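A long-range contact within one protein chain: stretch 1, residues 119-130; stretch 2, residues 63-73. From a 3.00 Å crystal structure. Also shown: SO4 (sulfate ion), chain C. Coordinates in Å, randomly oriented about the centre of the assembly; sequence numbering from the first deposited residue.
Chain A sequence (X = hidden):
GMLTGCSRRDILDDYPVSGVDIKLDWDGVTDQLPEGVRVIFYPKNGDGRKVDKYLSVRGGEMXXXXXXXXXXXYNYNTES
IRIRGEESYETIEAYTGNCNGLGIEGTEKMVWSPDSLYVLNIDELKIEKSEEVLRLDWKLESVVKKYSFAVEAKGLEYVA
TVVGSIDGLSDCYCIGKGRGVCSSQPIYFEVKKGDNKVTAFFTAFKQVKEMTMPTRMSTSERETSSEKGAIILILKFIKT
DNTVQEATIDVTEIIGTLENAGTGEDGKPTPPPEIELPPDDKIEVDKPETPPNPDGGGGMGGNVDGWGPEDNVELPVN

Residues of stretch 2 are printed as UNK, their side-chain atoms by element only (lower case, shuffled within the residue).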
# COMPACT_ATOMS: atom_id res chain seq x y z
N VAL A 119 -8.15 4.16 -0.88
CA VAL A 119 -8.87 3.50 -1.96
C VAL A 119 -10.34 3.31 -1.61
O VAL A 119 -10.70 3.09 -0.45
CB VAL A 119 -8.19 2.13 -2.31
CG1 VAL A 119 -9.06 1.25 -3.21
CG2 VAL A 119 -6.83 2.35 -2.96
N LEU A 120 -11.17 3.39 -2.65
CA LEU A 120 -12.57 3.01 -2.70
C LEU A 120 -12.76 2.17 -3.95
O LEU A 120 -12.35 2.59 -5.04
CB LEU A 120 -13.55 4.19 -2.68
CG LEU A 120 -15.00 3.80 -3.02
CD1 LEU A 120 -15.62 2.98 -1.92
CD2 LEU A 120 -15.83 4.99 -3.33
N ASN A 121 -13.31 0.96 -3.79
CA ASN A 121 -13.59 0.12 -4.96
C ASN A 121 -14.96 -0.53 -4.81
O ASN A 121 -15.24 -1.19 -3.79
CB ASN A 121 -12.49 -0.90 -5.25
CG ASN A 121 -12.36 -2.00 -4.25
OD1 ASN A 121 -11.82 -1.82 -3.15
ND2 ASN A 121 -12.82 -3.17 -4.65
N ILE A 122 -15.85 -0.24 -5.78
CA ILE A 122 -17.22 -0.74 -5.85
C ILE A 122 -17.24 -1.74 -6.99
O ILE A 122 -16.88 -1.36 -8.11
CB ILE A 122 -18.23 0.41 -6.05
CG1 ILE A 122 -18.11 1.48 -4.95
CG2 ILE A 122 -19.65 -0.12 -6.15
CD1 ILE A 122 -18.57 2.86 -5.37
N ASP A 123 -17.58 -3.02 -6.72
CA ASP A 123 -17.61 -4.04 -7.78
C ASP A 123 -18.74 -3.75 -8.77
O ASP A 123 -18.54 -3.97 -9.97
CB ASP A 123 -17.75 -5.45 -7.22
CG ASP A 123 -16.53 -6.03 -6.51
OD1 ASP A 123 -15.39 -5.51 -6.73
OD2 ASP A 123 -16.70 -7.04 -5.79
N GLU A 124 -19.90 -3.26 -8.30
CA GLU A 124 -21.01 -2.92 -9.20
C GLU A 124 -21.83 -1.74 -8.70
O GLU A 124 -22.38 -1.78 -7.59
CB GLU A 124 -21.94 -4.11 -9.49
CG GLU A 124 -22.71 -3.87 -10.77
CD GLU A 124 -23.81 -4.86 -11.10
OE1 GLU A 124 -23.50 -6.05 -11.34
OE2 GLU A 124 -24.97 -4.41 -11.19
N LEU A 125 -21.93 -0.70 -9.58
CA LEU A 125 -22.69 0.54 -9.43
C LEU A 125 -23.49 0.76 -10.71
O LEU A 125 -22.90 0.77 -11.79
CB LEU A 125 -21.77 1.73 -9.14
CG LEU A 125 -22.46 3.08 -8.89
CD1 LEU A 125 -23.16 3.09 -7.56
CD2 LEU A 125 -21.47 4.21 -8.91
N LYS A 126 -24.82 0.92 -10.61
CA LYS A 126 -25.70 1.11 -11.77
C LYS A 126 -26.17 2.57 -11.85
O LYS A 126 -27.08 2.98 -11.11
CB LYS A 126 -26.89 0.12 -11.71
CG LYS A 126 -27.79 0.05 -12.95
CD LYS A 126 -28.89 -0.99 -12.78
CE LYS A 126 -29.96 -0.92 -13.85
NZ LYS A 126 -31.20 -1.66 -13.45
N ILE A 127 -25.54 3.37 -12.75
CA ILE A 127 -25.94 4.76 -12.99
C ILE A 127 -27.16 4.72 -13.90
O ILE A 127 -27.06 4.26 -15.04
CB ILE A 127 -24.77 5.63 -13.55
CG1 ILE A 127 -23.82 6.04 -12.44
CG2 ILE A 127 -25.27 6.89 -14.27
CD1 ILE A 127 -22.69 5.19 -12.36
N GLU A 128 -28.31 5.14 -13.39
CA GLU A 128 -29.54 5.12 -14.17
C GLU A 128 -29.65 6.39 -15.03
O GLU A 128 -28.92 7.37 -14.81
CB GLU A 128 -30.77 4.96 -13.26
CG GLU A 128 -30.90 3.59 -12.60
CD GLU A 128 -31.79 2.57 -13.29
OE1 GLU A 128 -32.10 2.75 -14.50
OE2 GLU A 128 -32.18 1.59 -12.62
N LYS A 129 -30.56 6.34 -16.04
CA LYS A 129 -30.90 7.45 -16.94
C LYS A 129 -31.59 8.48 -16.04
O LYS A 129 -32.54 8.12 -15.33
CB LYS A 129 -31.80 6.95 -18.09
CG LYS A 129 -32.01 7.95 -19.23
CD LYS A 129 -33.11 7.49 -20.20
CE LYS A 129 -33.23 8.36 -21.43
NZ LYS A 129 -34.30 7.89 -22.37
N SER A 130 -31.04 9.70 -15.95
CA SER A 130 -31.61 10.71 -15.06
C SER A 130 -31.51 12.12 -15.63
O SER A 130 -30.54 12.47 -16.32
CB SER A 130 -30.96 10.67 -13.69
OG SER A 130 -31.60 11.57 -12.80
N UNK A 63 -19.20 13.66 -15.79
CA UNK A 63 -20.31 13.18 -16.62
C UNK A 63 -20.10 11.73 -17.06
O UNK A 63 -19.31 11.42 -17.95
c UNK A 63 -20.60 14.11 -17.81
c UNK A 63 -21.36 15.37 -17.37
n UNK A 63 -21.98 18.80 -19.01
c UNK A 63 -21.31 16.47 -18.42
c UNK A 63 -21.95 17.76 -17.94
N UNK A 64 -20.83 10.85 -16.38
CA UNK A 64 -20.86 9.41 -16.58
C UNK A 64 -22.13 9.08 -17.37
O UNK A 64 -23.23 9.46 -16.95
c UNK A 64 -21.02 7.17 -15.36
c UNK A 64 -19.49 8.94 -14.50
c UNK A 64 -20.80 8.67 -15.21
N UNK A 65 -22.03 8.36 -18.51
CA UNK A 65 -23.27 7.97 -19.22
C UNK A 65 -23.96 6.82 -18.46
O UNK A 65 -23.29 6.15 -17.68
c UNK A 65 -20.82 7.81 -19.15
c UNK A 65 -21.34 7.11 -20.38
c UNK A 65 -22.77 7.53 -20.60
N UNK A 66 -25.28 6.56 -18.63
CA UNK A 66 -25.89 5.47 -17.84
C UNK A 66 -25.35 4.07 -18.21
O UNK A 66 -24.82 3.86 -19.31
c UNK A 66 -26.29 7.26 -19.44
c UNK A 66 -27.55 7.00 -18.66
c UNK A 66 -27.39 5.60 -18.15
N UNK A 67 -25.42 3.16 -17.24
CA UNK A 67 -24.94 1.79 -17.39
C UNK A 67 -24.40 1.19 -16.10
O UNK A 67 -24.32 1.87 -15.08
N UNK A 68 -24.05 -0.12 -16.16
CA UNK A 68 -23.46 -0.86 -15.04
C UNK A 68 -21.94 -0.72 -15.12
O UNK A 68 -21.35 -0.98 -16.17
c UNK A 68 -25.28 -2.69 -14.65
n UNK A 68 -24.86 -5.00 -15.54
c UNK A 68 -23.95 -5.95 -15.35
n UNK A 68 -23.42 -6.59 -16.38
c UNK A 68 -23.85 -2.35 -15.06
n UNK A 68 -23.57 -6.29 -14.12
c UNK A 68 -25.48 -4.21 -14.48
N UNK A 69 -21.33 -0.32 -14.00
CA UNK A 69 -19.89 -0.11 -13.88
C UNK A 69 -19.26 -0.75 -12.66
O UNK A 69 -19.94 -1.13 -11.71
c UNK A 69 -20.00 2.23 -14.93
c UNK A 69 -21.22 2.91 -14.91
c UNK A 69 -19.57 1.39 -13.76
c UNK A 69 -21.63 3.69 -15.99
c UNK A 69 -20.79 3.84 -17.09
c UNK A 69 -19.17 2.41 -16.03
o UNK A 69 -21.18 4.62 -18.14
c UNK A 69 -19.56 3.19 -17.12
N UNK A 70 -17.94 -0.77 -12.66
CA UNK A 70 -17.08 -1.11 -11.54
C UNK A 70 -16.33 0.19 -11.28
O UNK A 70 -15.98 0.86 -12.25
c UNK A 70 -16.17 -2.28 -11.89
o UNK A 70 -16.90 -3.49 -11.99
N UNK A 71 -16.18 0.64 -10.03
CA UNK A 71 -15.55 1.95 -9.81
C UNK A 71 -14.30 1.84 -8.94
O UNK A 71 -14.24 0.99 -8.04
c UNK A 71 -15.96 4.37 -9.10
c UNK A 71 -17.86 3.01 -9.99
c UNK A 71 -16.56 2.97 -9.20
N UNK A 72 -13.31 2.72 -9.19
CA UNK A 72 -12.10 2.84 -8.36
C UNK A 72 -11.83 4.33 -8.09
O UNK A 72 -12.00 5.17 -8.98
c UNK A 72 -10.94 0.63 -8.90
c UNK A 72 -10.80 2.14 -8.86
c UNK A 72 -10.33 2.69 -10.20
N UNK A 73 -11.44 4.65 -6.85
CA UNK A 73 -11.07 6.01 -6.46
C UNK A 73 -9.83 5.90 -5.63
O UNK A 73 -9.86 5.24 -4.58
c UNK A 73 -12.16 6.81 -5.71
c UNK A 73 -13.51 6.70 -6.40
c UNK A 73 -11.74 8.26 -5.58
S SO4 C . -16.40 15.89 -17.58
O1 SO4 C . -16.56 16.18 -19.01
O2 SO4 C . -15.19 16.57 -17.10
O3 SO4 C . -17.55 16.41 -16.83
O4 SO4 C . -16.29 14.43 -17.39

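Position 63 carries four carbons in a row ending in nitrogen, a lysine. Lys-63 touches nothing on stretch 1; its exposed chain suits a charged end, and its backbone N makes weak hydrogen bonds to the sulfate.

Position 64 has three carbons, one carrying the other two: a valine. One methyl of Val-64, CG1, lies 4.0 Å from Ile-127 CD1, so a compact apolar group fits this buried site.

At 65, three carbons close a ring onto the backbone nitrogen, as only proline does. Pro-65 points away from stretch 1, in a loop, where its phi of -74° suits the ring's restricted backbone.

Position 66 repeats that ring. Pro-66 lies beside the chain leaving the strand, its CG 3.8 Å from Lys-129 CA; lacking an N-H, it donates no backbone hydrogen bond here.

Position 67 has no side-chain atoms and is glycine. With phi/psi of 148/175°, a CB would jam against the preceding carbonyl oxygen. Gly-67 N and O pair with Ile-127 O and N, both at 3.0 Å.

Position 68 shows three carbons, a nitrogen, then a carbon bearing two more nitrogens: arginine. Arg-68 NH1 reaches Glu-124 OE1 at 2.8 Å in a salt bridge whose hydrogen bond is weak, while its CG lies 4.1 Å from Lys-126 CG.

Position 69 has one carbon, then a six-carbon ring bearing oxygen: tyrosine. Tyr-69 CD2 packs 3.7 Å from Ile-127 CD1, and its OH donates to Pro-65 O at 2.6 Å, so the hydroxyl of this buried residue is satisfied.

Position 70 has one carbon and one oxygen, a serine. Ser-70 OG donates to Asp-123 O at 2.6 Å, using a carbonyl at the corner of stretch 1.

Position 71 is a three-carbon branch, valine. Buried Val-71 meets two apolar side chains, its CG2 4.0 Å from Leu-125 CD2 and its CB 4.3 Å from Ile-122 CD1.

Position 72 has the same branch. Val-72 shares a face with Asn-121, its CG1 4.3 Å from Asn-121 CB; beta-branching suits an extended strand.

Position 73 is again a three-carbon branch. Val-73, likewise beta-branched and buried, returns to the face of Val-71, with CG2 4.2 Å from apolar Leu-120 CD2.

The contact is an antiparallel ladder. Paired backbone hydrogen bonds join Leu-120 to Val-73, Ile-122 to Val-71, Leu-125 to Tyr-69 and Ile-127 to Gly-67. A beta bulge between Ile-122 and Leu-125 shifts the register by one as stretch 1 turns at Asp-123, and Ser-70 bonds to that corner. Leu-120, Ile-122, Leu-125, Ile-127, Tyr-69, Val-71 and Val-73 put mainly apolar side chains on one face; Asn-121, Val-72, Lys-126 and Arg-68 point to the other.

Stretch 2 63-73: KVPPGRYSVVV
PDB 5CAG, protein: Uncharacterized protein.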